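Local atomic coordinates of Emp47p (form2) (Saccharomyces cerevisiae, PDB entry 2A6Z), a protein that serves as a calcium-independent lectin-type cargo receptor involved in glycoprotein secretion and needed for Emp46 to leave the endoplasmic reticulum. Residues V112-L126 against I138-Q151. Residues are numbered along the deposited sequence; the frame is centred on the assembly and turned at random.
Sequences VDNNGPLGPTLRGQL and IYDQSFASCLMGYQ
S142 OG joins two side chains of 112-126: it accepts from R123 NH1 (3.0 Å), which meets it within the guanidinium plane, and donates to Q125 OE1 (2.7 Å) on a lone pair of that amide. A bend at chi2 (-71°) turns the Q125 amide back so that its NE2 also donates a hydrogen bond to I138 O. R123 NE is taken by T121 OG1, and Y139 CD1 lies over one guanidinium face, the ring turned 75° to it. From that ring Y139 OH donates to D113 OD2 (2.6 Å) on the syn side, carboxylate and ring nearly coplanar; the same oxygen accepts a hydrogen bond from N115 N, which comes from above the carboxylate plane, closing an Asx turn. G116 CA lies 3.4 Å from the Y139 ring centroid, a CH-pi contact over the face. L122 and C146 exchange two backbone bonds, M148 N reaches P120 O almost straight (174°), and G124 O receives F143 N. One water links N114 ND2 to Q151 OE1, both also bonded to G76; another joins L126 N to Q141 O. Strand 144-147 is an edge strand of a seven-stranded antiparallel sheet of the lectin beta sandwich, beside 121-128; L122 packs on strands 170-175 and 178-183 of the other sheet, M148 on V175, and the C146-C180 disulfide ties 144-147 to 178-183.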
loop_
_atom_site.group_PDB
_atom_site.type_symbol
_atom_site.label_atom_id
_atom_site.label_comp_id
_atom_site.label_asym_id
_atom_site.label_seq_id
_atom_site.Cartn_x
_atom_site.Cartn_y
_atom_site.Cartn_z
ATOM N N VAL A 112 -1.214 4.325 -5.698
ATOM C CA VAL A 112 -0.869 4.078 -7.084
ATOM C C VAL A 112 -2.169 4.145 -7.881
ATOM O O VAL A 112 -3.122 3.403 -7.645
ATOM C CB VAL A 112 -0.144 2.729 -7.263
ATOM C CG1 VAL A 112 0.050 2.432 -8.733
ATOM C CG2 VAL A 112 1.171 2.728 -6.496
ATOM N N ASP A 113 -2.210 5.091 -8.828
ATOM C CA ASP A 113 -3.422 5.282 -9.645
ATOM C C ASP A 113 -3.045 6.063 -10.868
ATOM O O ASP A 113 -1.887 6.477 -11.081
ATOM C CB ASP A 113 -4.590 5.898 -8.868
ATOM C CG ASP A 113 -4.619 7.420 -8.956
ATOM O OD1 ASP A 113 -3.573 8.054 -8.690
ATOM O OD2 ASP A 113 -5.689 7.960 -9.354
ATOM N N ASN A 114 -4.050 6.298 -11.747
ATOM C CA ASN A 114 -3.756 6.978 -13.002
ATOM C C ASN A 114 -4.788 8.072 -13.311
ATOM O O ASN A 114 -4.815 8.550 -14.452
ATOM C CB ASN A 114 -3.600 6.009 -14.157
ATOM C CG ASN A 114 -4.888 5.365 -14.623
ATOM O OD1 ASN A 114 -5.963 5.735 -14.190
ATOM N ND2 ASN A 114 -4.730 4.369 -15.488
ATOM N N ASN A 115 -5.642 8.425 -12.358
ATOM C CA ASN A 115 -6.729 9.379 -12.614
ATOM C C ASN A 115 -6.350 10.835 -12.388
ATOM O O ASN A 115 -7.221 11.690 -12.587
ATOM C CB ASN A 115 -7.943 9.003 -11.747
ATOM C CG ASN A 115 -9.264 9.432 -12.405
ATOM O OD1 ASN A 115 -9.409 9.423 -13.629
ATOM N ND2 ASN A 115 -10.201 9.769 -11.564
ATOM N N GLY A 116 -5.120 11.110 -11.964
ATOM C CA GLY A 116 -4.699 12.460 -11.709
ATOM C C GLY A 116 -4.061 13.096 -12.950
ATOM O O GLY A 116 -3.953 12.498 -14.010
ATOM N N PRO A 117 -3.636 14.337 -12.786
ATOM C CA PRO A 117 -3.222 15.179 -13.941
ATOM C C PRO A 117 -1.909 14.777 -14.539
ATOM O O PRO A 117 -1.579 15.289 -15.621
ATOM C CB PRO A 117 -3.184 16.593 -13.370
ATOM C CG PRO A 117 -3.069 16.443 -11.917
ATOM C CD PRO A 117 -3.697 15.117 -11.524
ATOM N N LEU A 118 -1.150 13.894 -13.898
ATOM C CA LEU A 118 0.190 13.491 -14.382
ATOM C C LEU A 118 0.135 12.085 -14.980
ATOM O O LEU A 118 1.184 11.596 -15.399
ATOM C CB LEU A 118 1.246 13.510 -13.281
ATOM C CG LEU A 118 1.315 14.823 -12.469
ATOM C CD1 LEU A 118 2.427 14.676 -11.468
ATOM C CD2 LEU A 118 1.395 16.050 -13.348
ATOM N N GLY A 119 -1.058 11.449 -15.013
ATOM C CA GLY A 119 -1.120 10.058 -15.460
ATOM C C GLY A 119 -0.660 9.106 -14.363
ATOM O O GLY A 119 -0.739 9.454 -13.169
ATOM N N PRO A 120 -0.220 7.889 -14.716
ATOM C CA PRO A 120 0.137 6.866 -13.695
ATOM C C PRO A 120 1.229 7.370 -12.772
ATOM O O PRO A 120 2.345 7.744 -13.210
ATOM C CB PRO A 120 0.571 5.692 -14.548
ATOM C CG PRO A 120 -0.095 5.888 -15.875
ATOM C CD PRO A 120 -0.109 7.390 -16.087
ATOM N N THR A 121 0.931 7.320 -11.467
ATOM C CA THR A 121 1.820 7.830 -10.447
ATOM C C THR A 121 1.795 6.930 -9.207
ATOM O O THR A 121 0.820 6.189 -8.966
ATOM C CB THR A 121 1.435 9.243 -9.975
ATOM O OG1 THR A 121 0.022 9.335 -9.709
ATOM C CG2 THR A 121 1.739 10.300 -11.025
ATOM N N LEU A 122 2.852 7.082 -8.407
ATOM C CA LEU A 122 2.872 6.703 -6.988
ATOM C C LEU A 122 2.955 7.994 -6.223
ATOM O O LEU A 122 3.872 8.798 -6.415
ATOM C CB LEU A 122 4.057 5.755 -6.701
ATOM C CG LEU A 122 3.992 5.156 -5.266
ATOM C CD1 LEU A 122 4.850 3.889 -5.268
ATOM C CD2 LEU A 122 4.506 6.088 -4.166
ATOM N N ARG A 123 2.010 8.201 -5.311
ATOM C CA ARG A 123 1.913 9.433 -4.553
ATOM C C ARG A 123 1.894 9.128 -3.060
ATOM O O ARG A 123 1.265 8.158 -2.598
ATOM C CB ARG A 123 0.603 10.161 -4.892
ATOM C CG ARG A 123 0.622 10.771 -6.292
ATOM C CD ARG A 123 -0.798 11.115 -6.786
ATOM N NE ARG A 123 -0.677 11.767 -8.145
ATOM C CZ ARG A 123 -0.493 13.048 -8.360
ATOM N NH1 ARG A 123 -0.394 13.929 -7.348
ATOM N NH2 ARG A 123 -0.406 13.478 -9.633
ATOM N N GLY A 124 2.521 10.014 -2.302
ATOM C CA GLY A 124 2.418 9.976 -0.816
ATOM C C GLY A 124 1.425 11.031 -0.355
ATOM O O GLY A 124 1.431 12.182 -0.798
ATOM N N GLN A 125 0.591 10.595 0.579
ATOM C CA GLN A 125 -0.415 11.433 1.192
ATOM C C GLN A 125 -0.305 11.298 2.741
ATOM O O GLN A 125 -0.033 10.173 3.217
ATOM C CB GLN A 125 -1.854 11.052 0.799
ATOM C CG GLN A 125 -2.045 10.755 -0.690
ATOM C CD GLN A 125 -1.975 11.882 -1.679
ATOM O OE1 GLN A 125 -1.377 11.726 -2.742
ATOM N NE2 GLN A 125 -2.622 13.021 -1.376
ATOM N N LEU A 126 -0.537 12.378 3.450
ATOM C CA LEU A 126 -0.497 12.349 4.931
ATOM C C LEU A 126 -1.802 12.913 5.461
ATOM O O LEU A 126 -2.392 13.815 4.894
ATOM C CB LEU A 126 0.613 13.255 5.455
ATOM C CG LEU A 126 2.016 12.773 5.101
ATOM C CD1 LEU A 126 2.986 13.930 5.161
ATOM C CD2 LEU A 126 2.397 11.551 5.967
ATOM N N ILE A 138 -6.981 15.384 -3.786
ATOM C CA ILE A 138 -5.891 14.457 -3.434
ATOM C C ILE A 138 -4.630 14.701 -4.258
ATOM O O ILE A 138 -3.541 14.627 -3.689
ATOM C CB ILE A 138 -6.430 13.025 -3.574
ATOM C CG1 ILE A 138 -5.503 12.009 -2.893
ATOM C CG2 ILE A 138 -6.805 12.611 -5.005
ATOM C CD1 ILE A 138 -6.229 10.682 -2.633
ATOM N N TYR A 139 -4.767 14.995 -5.556
ATOM C CA TYR A 139 -3.544 15.120 -6.357
ATOM C C TYR A 139 -2.748 16.379 -5.996
ATOM O O TYR A 139 -1.512 16.366 -5.951
ATOM C CB TYR A 139 -3.871 15.072 -7.875
ATOM C CG TYR A 139 -4.637 13.780 -8.172
ATOM C CD1 TYR A 139 -4.034 12.522 -7.994
ATOM C CD2 TYR A 139 -5.983 13.804 -8.575
ATOM C CE1 TYR A 139 -4.720 11.349 -8.243
ATOM C CE2 TYR A 139 -6.661 12.634 -8.803
ATOM C CZ TYR A 139 -6.033 11.414 -8.628
ATOM O OH TYR A 139 -6.760 10.272 -8.869
ATOM N N ASP A 140 -3.471 17.448 -5.697
ATOM C CA ASP A 140 -2.760 18.677 -5.267
ATOM C C ASP A 140 -2.170 18.515 -3.883
ATOM O O ASP A 140 -1.168 19.213 -3.549
ATOM C CB ASP A 140 -3.724 19.829 -5.286
ATOM C CG ASP A 140 -3.189 21.067 -5.886
ATOM O OD1 ASP A 140 -3.913 22.007 -6.215
ATOM O OD2 ASP A 140 -1.941 21.101 -5.849
ATOM N N GLN A 141 -2.739 17.620 -3.075
ATOM C CA GLN A 141 -2.325 17.463 -1.671
ATOM C C GLN A 141 -1.253 16.400 -1.496
ATOM O O GLN A 141 -0.729 16.296 -0.387
ATOM C CB GLN A 141 -3.550 17.170 -0.768
ATOM C CG GLN A 141 -4.452 18.426 -0.779
ATOM C CD GLN A 141 -5.527 18.642 0.202
ATOM O OE1 GLN A 141 -5.963 17.599 0.661
ATOM N NE2 GLN A 141 -5.923 19.896 0.466
ATOM N N SER A 142 -0.842 15.670 -2.546
ATOM C CA SER A 142 0.303 14.735 -2.380
ATOM C C SER A 142 1.488 15.502 -1.840
ATOM O O SER A 142 1.814 16.583 -2.359
ATOM C CB SER A 142 0.669 14.156 -3.737
ATOM O OG SER A 142 -0.448 13.604 -4.399
ATOM N N PHE A 143 2.167 14.940 -0.831
ATOM C CA PHE A 143 3.382 15.621 -0.363
ATOM C C PHE A 143 4.560 15.271 -1.240
ATOM O O PHE A 143 5.547 16.009 -1.193
ATOM C CB PHE A 143 3.678 15.361 1.133
ATOM C CG PHE A 143 4.072 13.919 1.478
ATOM C CD1 PHE A 143 5.421 13.559 1.405
ATOM C CD2 PHE A 143 3.121 12.972 1.846
ATOM C CE1 PHE A 143 5.813 12.253 1.685
ATOM C CE2 PHE A 143 3.535 11.653 2.142
ATOM C CZ PHE A 143 4.867 11.308 2.065
ATOM N N ALA A 144 4.471 14.181 -1.992
ATOM C CA ALA A 144 5.560 13.734 -2.848
ATOM C C ALA A 144 4.950 12.771 -3.861
ATOM O O ALA A 144 3.908 12.184 -3.601
ATOM C CB ALA A 144 6.662 13.069 -2.040
ATOM N N SER A 145 5.642 12.604 -4.983
ATOM C CA SER A 145 5.145 11.694 -6.004
ATOM C C SER A 145 6.214 11.382 -7.003
ATOM O O SER A 145 7.235 12.093 -7.105
ATOM C CB SER A 145 3.920 12.308 -6.705
ATOM O OG SER A 145 4.354 13.503 -7.424
ATOM N N CYS A 146 5.976 10.326 -7.783
ATOM C CA CYS A 146 6.743 10.063 -8.984
ATOM C C CYS A 146 5.815 9.480 -10.028
ATOM O O CYS A 146 4.767 8.899 -9.714
ATOM C CB CYS A 146 7.944 9.138 -8.727
ATOM S SG CYS A 146 7.497 7.453 -8.244
ATOM N N LEU A 147 6.238 9.585 -11.295
ATOM C CA LEU A 147 5.584 8.800 -12.342
ATOM C C LEU A 147 5.882 7.336 -12.107
ATOM O O LEU A 147 7.001 6.959 -11.733
ATOM C CB LEU A 147 6.104 9.236 -13.722
ATOM C CG LEU A 147 5.926 10.729 -14.030
ATOM C CD1 LEU A 147 6.489 11.017 -15.425
ATOM C CD2 LEU A 147 4.474 11.163 -13.929
ATOM N N MET A 148 4.868 6.493 -12.332
ATOM C CA MET A 148 5.029 5.060 -12.174
ATOM C C MET A 148 4.018 4.341 -13.055
ATOM O O MET A 148 2.821 4.350 -12.779
ATOM C CB MET A 148 4.811 4.636 -10.713
ATOM C CG MET A 148 5.147 3.144 -10.637
ATOM S SD MET A 148 4.527 2.457 -9.041
ATOM C CE MET A 148 4.787 0.720 -9.363
ATOM N N GLY A 149 4.516 3.694 -14.123
ATOM C CA GLY A 149 3.598 2.882 -14.928
ATOM C C GLY A 149 3.343 1.540 -14.187
ATOM O O GLY A 149 4.249 0.914 -13.631
ATOM N N TYR A 150 2.102 1.118 -14.163
ATOM C CA TYR A 150 1.721 -0.106 -13.435
ATOM C C TYR A 150 0.700 -0.954 -14.169
ATOM O O TYR A 150 0.542 -2.129 -13.843
ATOM C CB TYR A 150 1.251 0.193 -11.977
ATOM C CG TYR A 150 -0.006 1.014 -12.023
ATOM C CD1 TYR A 150 -1.278 0.399 -11.956
ATOM C CD2 TYR A 150 0.030 2.419 -12.145
ATOM C CE1 TYR A 150 -2.438 1.116 -12.011
ATOM C CE2 TYR A 150 -1.170 3.122 -12.217
ATOM C CZ TYR A 150 -2.403 2.500 -12.138
ATOM O OH TYR A 150 -3.514 3.261 -12.244
ATOM N N GLN A 151 -0.103 -0.404 -15.087
ATOM C CA GLN A 151 -1.215 -1.199 -15.608
ATOM C C GLN A 151 -0.734 -2.215 -16.600
ATOM O O GLN A 151 0.252 -2.003 -17.309
ATOM C CB GLN A 151 -2.266 -0.338 -16.388
ATOM C CG GLN A 151 -3.097 0.511 -15.427
ATOM C CD GLN A 151 -4.258 1.099 -16.188
ATOM O OE1 GLN A 151 -4.098 1.591 -17.289
ATOM N NE2 GLN A 151 -5.441 1.054 -15.601
HETATM O O HOH W 1 -2.171 3.528 -16.859
HETATM O O HOH W 2 -0.683 14.889 1.954
#